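Local coordinates for peptidase S9 prolyl oligopeptidase catalytic domain-containing protein (Pyrococcus horikoshii, PDB 4HXF) that probably cleaves peptides as a serine protease of the prolyl oligopeptidase family, working as a self-compartmentalizing hexamer of beta-propeller and alpha/beta-hydrolase domains, at residues A[33-36]-A[41-44]; A[237-242]-A[508-513]. All blocks are in the same frame, centred on the assembly; numbering follows the deposited sequence.

How the contacts relate
Both contacts involve the beta-propeller, on opposite sides of the chain's centre: their own centres lie 38 Å apart and their nearest atoms about 27 Å apart, without touching. Contact 1 joins two neighbouring strands of one propeller blade, and its Tyr-41 reaches the hydrolase domain at Gly-584 and Arg-589. Contact 2 bridges the domains directly, tying the propeller loop 237-242 to the end of helix 504-511, where Asp-508 touches the bound chloromethyl ketone-derived inhibitor. Each also meets another copy of the protein: Lys-33 in contact 1 pairs with Glu-163 of the second subunit, and Lys-509 in contact 2 with Asp-563 of the third.

Contact 1. Residues A[33-36]-A[41-44]; sequences KANL and YENT
The tip of the beta hairpin formed by strands 26-35 and 40-49 pairs Lys-33 with Glu-42 and Ala-34 with Tyr-41. Lys-33 and Glu-42 are the antiparallel hydrogen-bonded pair: Glu-42 N gives a nearly straight bond to Lys-33 O (2.8 Å), and Lys-33 N returns one to Glu-42 O (2.9 Å). Beside them, Tyr-41 CA makes a C-H contact to Lys-33 O at 3.3 Å. In the non-hydrogen-bonded pair, Ala-34 CB packs on Tyr-41 CE2 at 3.7 Å, and both side chains rest on Pro-586 of the hydrolase domain, where the phenol oxygen bonds Gly-584 O and Arg-589. Strands 26-35 and 40-49 are the two middle strands of a four-stranded propeller blade. On the face of Lys-33 and Glu-42, the extended glutamate reaches across to Asn-35, whose CG stands anti to the backbone N (chi1 -180°) and swings the amide toward the neighbouring strand. Asn-35 ND2 donates to Glu-42 OE2 at 2.8 Å, within its own amide plane but from above the carboxylate, the two planes being 78° apart. An alanine in place of Glu-42 would probably leave Asn-35 ND2 without its acceptor, the amide keeping its OD1 bond to Ser-38 N. Glu-42 ligates magnesium in a structure of this protein; here a bound ion, about 4 Å from its side chain, is too far for direct coordination. Lys-33 bends away to Glu-163 of the second subunit.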
loop_
_atom_site.group_PDB
_atom_site.type_symbol
_atom_site.label_atom_id
_atom_site.label_comp_id
_atom_site.label_asym_id
_atom_site.label_seq_id
_atom_site.Cartn_x
_atom_site.Cartn_y
_atom_site.Cartn_z
ATOM N N LYS A 33 -8.029 13.629 -25.845
ATOM C CA LYS A 33 -6.803 13.082 -26.338
ATOM C C LYS A 33 -6.681 11.621 -26.001
ATOM O O LYS A 33 -6.986 11.280 -24.865
ATOM C CB LYS A 33 -5.621 13.822 -25.753
ATOM C CG LYS A 33 -5.568 15.282 -26.257
ATOM C CD LYS A 33 -5.362 15.518 -27.778
ATOM C CE LYS A 33 -4.196 14.853 -28.397
ATOM N NZ LYS A 33 -3.003 15.329 -27.851
ATOM N N ALA A 34 -6.229 10.798 -26.938
ATOM C CA ALA A 34 -5.883 9.406 -26.668
ATOM C C ALA A 34 -4.426 9.372 -26.264
ATOM O O ALA A 34 -3.504 9.597 -27.115
ATOM C CB ALA A 34 -6.130 8.613 -27.956
ATOM N N ASN A 35 -4.182 9.028 -24.981
ATOM C CA ASN A 35 -2.821 8.971 -24.448
ATOM C C ASN A 35 -2.342 7.522 -24.485
ATOM O O ASN A 35 -2.850 6.669 -23.739
ATOM C CB ASN A 35 -2.782 9.528 -23.080
ATOM C CG ASN A 35 -1.385 9.506 -22.468
ATOM O OD1 ASN A 35 -0.548 8.660 -22.790
ATOM N ND2 ASN A 35 -1.114 10.510 -21.604
ATOM N N LEU A 36 -1.505 7.219 -25.421
ATOM C CA LEU A 36 -1.066 5.811 -25.616
ATOM C C LEU A 36 -0.230 5.278 -24.494
ATOM O O LEU A 36 -0.403 4.126 -24.059
ATOM C CB LEU A 36 -0.296 5.729 -26.934
ATOM C CG LEU A 36 0.019 4.357 -27.501
ATOM C CD1 LEU A 36 -1.218 3.409 -27.632
ATOM C CD2 LEU A 36 0.685 4.629 -28.880
ATOM N N TYR A 41 -8.024 7.879 -22.281
ATOM C CA TYR A 41 -8.528 9.077 -22.891
ATOM C C TYR A 41 -8.482 10.209 -21.842
ATOM O O TYR A 41 -8.834 9.984 -20.678
ATOM C CB TYR A 41 -9.917 8.913 -23.380
ATOM C CG TYR A 41 -9.944 7.983 -24.597
ATOM C CD1 TYR A 41 -10.287 6.658 -24.450
ATOM C CD2 TYR A 41 -9.560 8.453 -25.818
ATOM C CE1 TYR A 41 -10.288 5.811 -25.565
ATOM C CE2 TYR A 41 -9.580 7.656 -26.933
ATOM C CZ TYR A 41 -9.906 6.304 -26.772
ATOM O OH TYR A 41 -10.007 5.456 -27.877
ATOM N N GLU A 42 -8.015 11.351 -22.233
ATOM C CA GLU A 42 -7.980 12.556 -21.376
ATOM C C GLU A 42 -8.984 13.511 -21.912
ATOM O O GLU A 42 -9.093 13.716 -23.124
ATOM C CB GLU A 42 -6.586 13.155 -21.465
ATOM C CG GLU A 42 -5.480 12.273 -20.938
ATOM C CD GLU A 42 -4.069 12.792 -21.185
ATOM O OE1 GLU A 42 -3.931 13.686 -22.008
ATOM O OE2 GLU A 42 -3.092 12.201 -20.655
ATOM N N ASN A 43 -9.797 14.095 -21.005
ATOM C CA ASN A 43 -10.840 14.993 -21.321
ATOM C C ASN A 43 -10.616 16.342 -20.593
ATOM O O ASN A 43 -10.296 16.358 -19.402
ATOM C CB ASN A 43 -12.235 14.520 -20.915
ATOM C CG ASN A 43 -12.612 13.229 -21.552
ATOM O OD1 ASN A 43 -12.877 12.230 -20.836
ATOM N ND2 ASN A 43 -12.658 13.217 -22.782
ATOM N N THR A 44 -10.695 17.402 -21.376
ATOM C CA THR A 44 -10.598 18.815 -20.931
ATOM C C THR A 44 -11.715 19.617 -21.456
ATOM O O THR A 44 -11.977 19.622 -22.659
ATOM C CB THR A 44 -9.234 19.447 -21.361
ATOM O OG1 THR A 44 -8.130 18.595 -20.966
ATOM C CG2 THR A 44 -9.011 20.889 -20.735
#

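Contact 2. Residues A[237-242]-A[508-513]; sequences KKYVSE and DKEVIG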
loop_
_atom_site.group_PDB
_atom_site.type_symbol
_atom_site.label_atom_id
_atom_site.label_comp_id
_atom_site.label_asym_id
_atom_site.label_seq_id
_atom_site.Cartn_x
_atom_site.Cartn_y
_atom_site.Cartn_z
ATOM N N LYS A 237 -44.764 4.424 -36.252
ATOM C CA LYS A 237 -43.873 3.745 -37.239
ATOM C C LYS A 237 -44.347 2.360 -37.449
ATOM O O LYS A 237 -44.772 1.673 -36.513
ATOM C CB LYS A 237 -42.428 3.643 -36.679
ATOM C CG LYS A 237 -41.692 4.952 -36.808
ATOM C CD LYS A 237 -40.267 4.671 -36.364
ATOM C CE LYS A 237 -39.288 5.691 -36.658
ATOM N NZ LYS A 237 -37.938 5.345 -36.140
ATOM N N LYS A 238 -44.410 1.918 -38.696
ATOM C CA LYS A 238 -44.436 0.471 -38.947
ATOM C C LYS A 238 -43.113 -0.208 -38.855
ATOM O O LYS A 238 -43.021 -1.397 -38.516
ATOM C CB LYS A 238 -45.023 0.173 -40.330
ATOM C CG LYS A 238 -46.465 0.673 -40.423
ATOM C CD LYS A 238 -47.119 0.222 -41.681
ATOM C CE LYS A 238 -48.546 0.840 -41.561
ATOM N NZ LYS A 238 -49.529 0.279 -42.508
ATOM N N TYR A 239 -42.037 0.507 -39.277
ATOM C CA TYR A 239 -40.664 -0.023 -39.168
ATOM C C TYR A 239 -39.799 0.936 -38.385
ATOM O O TYR A 239 -39.935 2.174 -38.657
ATOM C CB TYR A 239 -40.048 -0.113 -40.578
ATOM C CG TYR A 239 -40.971 -0.972 -41.495
ATOM C CD1 TYR A 239 -40.988 -2.320 -41.381
ATOM C CD2 TYR A 239 -41.846 -0.377 -42.382
ATOM C CE1 TYR A 239 -41.838 -3.139 -42.151
ATOM C CE2 TYR A 239 -42.685 -1.129 -43.187
ATOM C CZ TYR A 239 -42.707 -2.502 -43.027
ATOM O OH TYR A 239 -43.589 -3.308 -43.776
ATOM N N VAL A 240 -38.911 0.431 -37.562
ATOM C CA VAL A 240 -38.015 1.283 -36.802
ATOM C C VAL A 240 -37.131 2.005 -37.799
ATOM O O VAL A 240 -36.691 3.144 -37.602
ATOM C CB VAL A 240 -37.205 0.392 -35.847
ATOM C CG1 VAL A 240 -36.111 1.185 -35.205
ATOM C CG2 VAL A 240 -38.163 -0.160 -34.745
ATOM N N SER A 241 -36.863 1.330 -38.927
ATOM C CA SER A 241 -36.011 1.910 -40.028
ATOM C C SER A 241 -36.601 3.103 -40.777
ATOM O O SER A 241 -35.880 3.689 -41.609
ATOM C CB SER A 241 -35.616 0.831 -41.023
ATOM O OG SER A 241 -34.916 -0.292 -40.329
ATOM N N GLU A 242 -37.879 3.404 -40.590
ATOM C CA GLU A 242 -38.476 4.623 -41.156
ATOM C C GLU A 242 -37.701 5.843 -40.710
ATOM O O GLU A 242 -37.151 5.823 -39.595
ATOM C CB GLU A 242 -39.982 4.751 -40.789
ATOM C CG GLU A 242 -40.904 3.814 -41.486
ATOM C CD GLU A 242 -42.296 3.966 -40.800
ATOM O OE1 GLU A 242 -42.782 5.123 -40.648
ATOM O OE2 GLU A 242 -42.903 2.975 -40.682
ATOM N N ASP A 508 -34.240 -7.945 -35.719
ATOM C CA ASP A 508 -34.109 -8.980 -36.721
ATOM C C ASP A 508 -35.466 -9.297 -37.360
ATOM O O ASP A 508 -35.535 -9.640 -38.541
ATOM C CB ASP A 508 -33.496 -10.302 -36.156
ATOM C CG ASP A 508 -32.002 -10.276 -36.013
ATOM O OD1 ASP A 508 -31.480 -9.483 -35.304
ATOM O OD2 ASP A 508 -31.452 -11.181 -36.609
ATOM N N LYS A 509 -36.531 -9.230 -36.579
ATOM C CA LYS A 509 -37.923 -9.457 -37.138
ATOM C C LYS A 509 -38.176 -8.515 -38.327
ATOM O O LYS A 509 -38.850 -8.913 -39.312
ATOM C CB LYS A 509 -39.035 -9.391 -36.105
ATOM C CG LYS A 509 -39.033 -10.631 -35.183
ATOM C CD LYS A 509 -40.243 -10.653 -34.281
ATOM C CE LYS A 509 -40.203 -11.815 -33.277
ATOM N NZ LYS A 509 -41.260 -11.709 -32.236
ATOM N N GLU A 510 -37.690 -7.305 -38.172
ATOM C CA GLU A 510 -37.866 -6.271 -39.181
ATOM C C GLU A 510 -36.895 -6.438 -40.360
ATOM O O GLU A 510 -37.290 -6.438 -41.521
ATOM C CB GLU A 510 -37.632 -4.920 -38.517
ATOM C CG GLU A 510 -37.642 -3.742 -39.484
ATOM C CD GLU A 510 -37.751 -2.399 -38.797
ATOM O OE1 GLU A 510 -37.121 -1.487 -39.427
ATOM O OE2 GLU A 510 -38.631 -2.289 -37.877
ATOM N N VAL A 511 -35.587 -6.626 -40.026
ATOM C CA VAL A 511 -34.578 -6.603 -41.092
ATOM C C VAL A 511 -34.451 -7.946 -41.868
ATOM O O VAL A 511 -34.169 -7.977 -43.079
ATOM C CB VAL A 511 -33.195 -6.081 -40.591
ATOM C CG1 VAL A 511 -32.181 -6.101 -41.748
ATOM C CG2 VAL A 511 -33.411 -4.693 -40.038
ATOM N N ILE A 512 -34.664 -9.064 -41.170
ATOM C CA ILE A 512 -34.597 -10.405 -41.716
ATOM C C ILE A 512 -36.012 -10.988 -41.979
ATOM O O ILE A 512 -36.278 -11.514 -43.095
ATOM C CB ILE A 512 -33.757 -11.378 -40.847
ATOM C CG1 ILE A 512 -32.479 -10.623 -40.426
ATOM C CG2 ILE A 512 -33.469 -12.690 -41.580
ATOM C CD1 ILE A 512 -31.635 -10.117 -41.565
ATOM N N GLY A 513 -36.891 -10.924 -40.999
ATOM C CA GLY A 513 -38.264 -11.368 -41.176
ATOM C C GLY A 513 -38.931 -11.869 -39.919
ATOM O O GLY A 513 -38.319 -12.192 -38.906
#
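Tyr-239 to Glu-242 form a type I beta turn that faces the last turn of helix 504-511, Tyr-239 CA coming within 6.8 Å of Glu-510 CA. One carboxylate carries the contact. Glu-510 has CG anti to the backbone N (chi1 174°) and an extended chain beyond, which carries the acid group out to the two successive N-H groups at the middle of the turn. Val-240 N donates to Glu-510 OE2 at 2.8 Å, and Ser-241 N to Glu-510 OE1 at 2.9 Å, each received on the syn lone pair. A third bond comes from the hydroxyl: Ser-241 OG gives its proton to Glu-510 OE1 at 2.7 Å, nearly in line with the C-O bond, so that this oxygen is gripped twice. The Tyr-239 side chain crosses that of Glu-510 at a slant, CB 3.4 Å from Glu-510 OE1, with Glu-510 CG at the ring edge and the planes 85° apart. Val-240 CB lies 3.7 Å from Glu-510 OE2. The turn is braced from within by Glu-242 OE2, which accepts from Tyr-239 N, and by Lys-237 NZ, which bonds Val-240 O and pairs with the magnesium ligand Asp-244. Two residues before Glu-510, Asp-508 lines the inhibitor pocket and bonds Ser-497. The contact belongs to the interface between the two domains of the prolyl oligopeptidase fold, where a propeller loop meets a helix of the alpha/beta-hydrolase domain near that pocket.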